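Local coordinates for protein 6-carboxyhexanoate--coa ligase (Bacillus subtilis, PDB 5FLG) that belongs to the 6-carboxyhexanoate–CoA ligase family and binds phosphoaminophosphonic acid-adenylate ester, magnesium and pimelic acid, at residues D23-I35 with A46-P59. Numbering follows the deposited sequence.
Sequences DGGKHISGGERLI and ALLEKGLSHSRGKP. With ANP (phosphoaminophosphonic acid-adenylate ester), chain D.
Arg56 turns the side of its guanidinium group to the strand and holds His27 O with two nitrogens, NH2 at 2.9 Å and NE at 3.2 Å, the oxygen lying practically in the guanidinium plane. Lys26 returns a bond in the other direction: its fully extended chain brings NZ onto a lone pair of Arg56 O at 2.9 Å, while CE rests over one face of the guanidinium. Lys26 NZ also forms a salt bridge with Glu224, while Arg56 NH1 bonds to the backbone O of Asp196.

Arg56 N in turn donates to His54 ND1 within the ring plane, fixing the ring's rotation and leaving NE2 to point at the nucleotide; Ile28 O sits 3.5 Å above the ring centre. These residues belong to a type I beta turn, His54 to Gly57, and against it packs Ile28, whose CG2 meets His54 CB at 3.5 Å and whose CD1 packs beside Arg56 O.

Strand 26-36 is an outer strand, within this chain, of a three-stranded antiparallel sheet, and its residues 26-35 run nearly antiparallel to helix 46-52. A classic beta bulge occurs where Ile28 and Ser29 both face Ala15. Farther along, side-chain-free Gly31 lets Leu47 CD2 come within 3.9 Å of its CA.

Both segments bind the phosphates of ANP. From the strand, His27 NE2 donates to O2B at the ring edge; from the loop after the helix, His54 NE2 reaches O2G at 2.8 Å in a nearly straight bond (171°). Lys50, extended until a bend at chi4 (81°), brings NZ to O3G at 3.0 Å and also pairs with Glu174. Ser29 OG faces O1G of the same terminal phosphate.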
loop_
_atom_site.group_PDB
_atom_site.type_symbol
_atom_site.label_atom_id
_atom_site.label_comp_id
_atom_site.label_asym_id
_atom_site.label_seq_id
_atom_site.Cartn_x
_atom_site.Cartn_y
_atom_site.Cartn_z
ATOM N N ASP A 23 -6.099 2.614 13.730
ATOM C CA ASP A 23 -5.909 1.836 14.953
ATOM C C ASP A 23 -5.413 2.651 16.150
ATOM O O ASP A 23 -5.357 2.127 17.263
ATOM C CB ASP A 23 -4.921 0.686 14.720
ATOM C CG ASP A 23 -5.408 -0.309 13.686
ATOM O OD1 ASP A 23 -6.629 -0.565 13.636
ATOM O OD2 ASP A 23 -4.560 -0.861 12.946
ATOM N N GLY A 24 -4.982 3.891 15.917
ATOM C CA GLY A 24 -4.510 4.773 16.999
ATOM C C GLY A 24 -2.995 4.858 17.102
ATOM O O GLY A 24 -2.459 5.392 18.065
ATOM N N GLY A 25 -2.289 4.351 16.098
ATOM C CA GLY A 25 -0.830 4.280 16.159
ATOM C C GLY A 25 -0.162 5.643 16.216
ATOM O O GLY A 25 -0.825 6.679 16.089
ATOM N N LYS A 26 1.132 5.634 16.527
ATOM C CA LYS A 26 2.005 6.778 16.310
ATOM C C LYS A 26 2.428 6.849 14.841
ATOM O O LYS A 26 2.946 5.873 14.300
ATOM C CB LYS A 26 3.259 6.653 17.181
ATOM C CG LYS A 26 4.195 7.848 17.074
ATOM C CD LYS A 26 5.443 7.666 17.919
ATOM C CE LYS A 26 6.457 8.743 17.593
ATOM N NZ LYS A 26 7.811 8.458 18.150
ATOM N N HIS A 27 2.091 7.959 14.187
ATOM C CA HIS A 27 2.586 8.294 12.848
ATOM C C HIS A 27 4.107 8.305 12.855
ATOM O O HIS A 27 4.718 8.999 13.652
ATOM C CB HIS A 27 2.068 9.697 12.440
ATOM C CG HIS A 27 2.643 10.208 11.150
ATOM N ND1 HIS A 27 2.372 9.626 9.936
ATOM C CD2 HIS A 27 3.491 11.232 10.888
ATOM C CE1 HIS A 27 3.047 10.244 8.984
ATOM N NE2 HIS A 27 3.721 11.236 9.532
ATOM N N ILE A 28 4.731 7.514 12.008
ATOM C CA ILE A 28 6.198 7.535 11.959
ATOM C C ILE A 28 6.672 8.353 10.760
ATOM O O ILE A 28 7.426 9.343 10.896
ATOM C CB ILE A 28 6.795 6.118 11.814
ATOM C CG1 ILE A 28 6.509 5.256 13.046
ATOM C CG2 ILE A 28 8.294 6.217 11.579
ATOM C CD1 ILE A 28 7.258 5.716 14.270
ATOM N N SER A 29 6.199 7.953 9.590
ATOM C CA SER A 29 6.636 8.562 8.345
ATOM C C SER A 29 5.530 8.588 7.287
ATOM O O SER A 29 4.642 7.744 7.274
ATOM C CB SER A 29 7.838 7.810 7.790
ATOM O OG SER A 29 8.362 8.476 6.662
ATOM N N GLY A 30 5.610 9.567 6.391
ATOM C CA GLY A 30 4.754 9.619 5.216
ATOM C C GLY A 30 5.557 10.141 4.040
ATOM O O GLY A 30 6.457 10.932 4.208
ATOM N N GLY A 31 5.251 9.693 2.840
ATOM C CA GLY A 31 5.887 10.272 1.676
ATOM C C GLY A 31 4.988 10.280 0.468
ATOM O O GLY A 31 4.080 9.450 0.334
ATOM N N GLU A 32 5.312 11.147 -0.485
ATOM C CA GLU A 32 4.590 11.133 -1.737
ATOM C C GLU A 32 5.461 11.516 -2.891
ATOM O O GLU A 32 6.319 12.338 -2.754
ATOM C CB GLU A 32 3.360 12.074 -1.638
ATOM C CG GLU A 32 3.625 13.313 -0.826
ATOM C CD GLU A 32 3.455 13.098 0.661
ATOM O OE1 GLU A 32 2.443 12.486 1.070
ATOM O OE2 GLU A 32 4.272 13.659 1.433
ATOM N N ARG A 33 5.278 10.868 -4.026
ATOM C CA ARG A 33 6.193 11.028 -5.140
ATOM C C ARG A 33 5.340 11.002 -6.381
ATOM O O ARG A 33 4.218 10.540 -6.351
ATOM C CB ARG A 33 7.233 9.876 -5.208
ATOM C CG ARG A 33 8.155 9.791 -3.992
ATOM C CD ARG A 33 9.167 10.938 -3.911
ATOM N NE ARG A 33 10.025 10.928 -5.102
ATOM C CZ ARG A 33 11.029 10.073 -5.307
ATOM N NH1 ARG A 33 11.392 9.226 -4.358
ATOM N NH2 ARG A 33 11.670 10.062 -6.468
ATOM N N LEU A 34 5.849 11.594 -7.450
ATOM C CA LEU A 34 5.202 11.546 -8.740
ATOM C C LEU A 34 6.257 11.247 -9.823
ATOM O O LEU A 34 7.134 12.043 -10.048
ATOM C CB LEU A 34 4.535 12.896 -8.971
ATOM C CG LEU A 34 3.748 13.096 -10.246
ATOM C CD1 LEU A 34 2.481 12.257 -10.180
ATOM C CD2 LEU A 34 3.413 14.577 -10.419
ATOM N N ILE A 35 6.099 10.152 -10.547
ATOM C CA ILE A 35 7.202 9.602 -11.316
ATOM C C ILE A 35 6.745 8.876 -12.559
ATOM O O ILE A 35 5.617 8.396 -12.637
ATOM C CB ILE A 35 8.007 8.580 -10.482
ATOM C CG1 ILE A 35 7.057 7.519 -9.919
ATOM C CG2 ILE A 35 8.776 9.294 -9.384
ATOM C CD1 ILE A 35 7.724 6.152 -9.746
ATOM N N ALA A 46 12.949 3.823 -2.123
ATOM C CA ALA A 46 13.289 5.022 -1.384
ATOM C C ALA A 46 12.245 5.267 -0.300
ATOM O O ALA A 46 12.584 5.643 0.828
ATOM C CB ALA A 46 13.432 6.253 -2.286
ATOM N N LEU A 47 10.982 5.049 -0.627
ATOM C CA LEU A 47 9.915 5.222 0.371
ATOM C C LEU A 47 10.012 4.151 1.460
ATOM O O LEU A 47 9.797 4.432 2.627
ATOM C CB LEU A 47 8.550 5.202 -0.290
ATOM C CG LEU A 47 8.245 6.450 -1.143
ATOM C CD1 LEU A 47 7.017 6.251 -2.010
ATOM C CD2 LEU A 47 8.075 7.662 -0.256
ATOM N N LEU A 48 10.218 2.905 1.069
ATOM C CA LEU A 48 10.370 1.848 2.070
ATOM C C LEU A 48 11.436 2.259 3.064
ATOM O O LEU A 48 11.196 2.276 4.271
ATOM C CB LEU A 48 10.724 0.518 1.415
ATOM C CG LEU A 48 10.941 -0.670 2.353
ATOM C CD1 LEU A 48 9.702 -0.946 3.178
ATOM C CD2 LEU A 48 11.326 -1.899 1.544
ATOM N N GLU A 49 12.597 2.647 2.557
ATOM C CA GLU A 49 13.761 2.915 3.399
ATOM C C GLU A 49 13.534 4.144 4.284
ATOM O O GLU A 49 13.959 4.215 5.440
ATOM C CB GLU A 49 14.995 3.116 2.507
ATOM C CG GLU A 49 16.203 3.713 3.207
ATOM C CD GLU A 49 16.735 2.848 4.352
ATOM O OE1 GLU A 49 16.003 1.957 4.842
ATOM O OE2 GLU A 49 17.871 3.109 4.814
ATOM N N LYS A 50 12.840 5.125 3.738
ATOM C CA LYS A 50 12.507 6.313 4.488
ATOM C C LYS A 50 11.646 5.963 5.680
ATOM O O LYS A 50 11.881 6.420 6.796
ATOM C CB LYS A 50 11.785 7.258 3.534
ATOM C CG LYS A 50 11.041 8.388 4.155
ATOM C CD LYS A 50 10.432 9.173 2.994
ATOM C CE LYS A 50 9.521 10.285 3.472
ATOM N NZ LYS A 50 10.391 11.421 3.841
ATOM N N GLY A 51 10.715 5.062 5.485
ATOM C CA GLY A 51 9.876 4.619 6.582
ATOM C C GLY A 51 10.598 3.725 7.601
ATOM O O GLY A 51 10.321 3.815 8.802
ATOM N N LEU A 52 11.544 2.903 7.137
ATOM C CA LEU A 52 12.235 1.939 8.027
ATOM C C LEU A 52 13.381 2.544 8.846
ATOM O O LEU A 52 13.768 1.990 9.847
ATOM C CB LEU A 52 12.795 0.763 7.242
ATOM C CG LEU A 52 11.779 -0.142 6.557
ATOM C CD1 LEU A 52 12.495 -1.280 5.875
ATOM C CD2 LEU A 52 10.730 -0.658 7.522
ATOM N N SER A 53 13.920 3.680 8.443
ATOM C CA SER A 53 15.068 4.214 9.138
ATOM C C SER A 53 14.700 5.537 9.803
ATOM O O SER A 53 15.496 6.453 9.838
ATOM C CB SER A 53 16.196 4.442 8.130
ATOM O OG SER A 53 15.774 5.398 7.171
ATOM N N HIS A 54 13.464 5.685 10.255
ATOM C CA HIS A 54 13.021 6.986 10.718
ATOM C C HIS A 54 13.448 7.217 12.167
ATOM O O HIS A 54 13.320 6.336 13.003
ATOM C CB HIS A 54 11.512 7.135 10.571
ATOM C CG HIS A 54 11.064 8.553 10.446
ATOM N ND1 HIS A 54 11.187 9.452 11.482
ATOM C CD2 HIS A 54 10.719 9.282 9.362
ATOM C CE1 HIS A 54 10.795 10.644 11.072
ATOM N NE2 HIS A 54 10.542 10.574 9.779
ATOM N N SER A 55 13.844 8.450 12.473
ATOM C CA SER A 55 14.216 8.842 13.827
ATOM C C SER A 55 13.040 8.823 14.814
ATOM O O SER A 55 13.250 8.902 16.013
ATOM C CB SER A 55 14.809 10.253 13.796
ATOM O OG SER A 55 13.817 11.234 13.444
ATOM N N ARG A 56 11.800 8.813 14.326
ATOM C CA ARG A 56 10.668 8.712 15.223
ATOM C C ARG A 56 10.430 7.242 15.641
ATOM O O ARG A 56 9.538 6.954 16.424
ATOM C CB ARG A 56 9.410 9.324 14.586
ATOM C CG ARG A 56 9.470 10.846 14.490
ATOM C CD ARG A 56 8.363 11.463 13.646
ATOM N NE ARG A 56 7.024 11.109 14.092
ATOM C CZ ARG A 56 6.332 11.765 15.018
ATOM N NH1 ARG A 56 6.875 12.787 15.663
ATOM N NH2 ARG A 56 5.138 11.319 15.386
ATOM N N GLY A 57 11.235 6.320 15.121
ATOM C CA GLY A 57 11.187 4.920 15.534
ATOM C C GLY A 57 10.870 3.954 14.393
ATOM O O GLY A 57 10.605 4.357 13.250
ATOM N N LYS A 58 10.781 2.677 14.736
ATOM C CA LYS A 58 10.591 1.600 13.761
ATOM C C LYS A 58 9.092 1.295 13.615
ATOM O O LYS A 58 8.395 1.103 14.602
ATOM C CB LYS A 58 11.348 0.354 14.236
ATOM C CG LYS A 58 10.776 -0.961 13.745
ATOM C CD LYS A 58 11.343 -2.153 14.507
ATOM C CE LYS A 58 10.362 -3.320 14.509
ATOM N NZ LYS A 58 11.025 -4.575 14.956
ATOM N N PRO A 59 8.576 1.303 12.380
ATOM C CA PRO A 59 7.149 1.033 12.156
ATOM C C PRO A 59 6.783 -0.445 12.308
ATOM O O PRO A 59 7.651 -1.311 12.172
ATOM C CB PRO A 59 6.924 1.505 10.723
ATOM C CG PRO A 59 8.245 1.371 10.069
ATOM C CD PRO A 59 9.280 1.627 11.134
HETATM P PG ANP D . 8.872 12.166 7.148
HETATM O O1G ANP D . 9.218 10.721 6.915
HETATM O O2G ANP D . 9.568 12.735 8.353
HETATM O O3G ANP D . 9.005 13.068 5.964
HETATM P PB ANP D . 6.194 13.449 7.261
HETATM O O1B ANP D . 6.380 13.876 5.849
HETATM O O2B ANP D . 4.896 13.005 7.826
HETATM N N3B ANP D . 7.211 12.081 7.547
HETATM P PA ANP D . 7.691 15.837 7.841
HETATM O O1A ANP D . 8.660 16.152 8.885
HETATM O O2A ANP D . 8.063 15.727 6.390
HETATM O O3A ANP D . 6.782 14.578 8.262
HETATM O "O5'" ANP D . 6.555 17.026 7.984
HETATM C "C5'" ANP D . 6.283 17.607 9.228
HETATM C "C4'" ANP D . 4.768 17.708 9.422
HETATM O "O4'" ANP D . 4.209 18.434 8.321
HETATM C "C3'" ANP D . 4.100 16.342 9.433
HETATM O "O3'" ANP D . 3.972 15.832 10.754
HETATM C "C2'" ANP D . 2.736 16.640 8.882
HETATM O "O2'" ANP D . 1.934 17.198 9.925
HETATM C "C1'" ANP D . 3.047 17.719 7.884
HETATM N N9 ANP D . 3.218 17.102 6.563
HETATM C C8 ANP D . 4.288 16.364 6.099
HETATM N N7 ANP D . 4.099 16.042 4.798
HETATM C C5 ANP D . 2.878 16.544 4.440
HETATM C C6 ANP D . 2.021 16.546 3.243
HETATM N N6 ANP D . 2.379 15.924 2.116
HETATM N N1 ANP D . 0.840 17.201 3.289
HETATM C C2 ANP D . 0.427 17.807 4.407
HETATM N N3 ANP D . 1.162 17.921 5.526
HETATM C C4 ANP D . 2.317 17.219 5.614
HETATM O O HOH W 1 7.701 12.975 3.352
#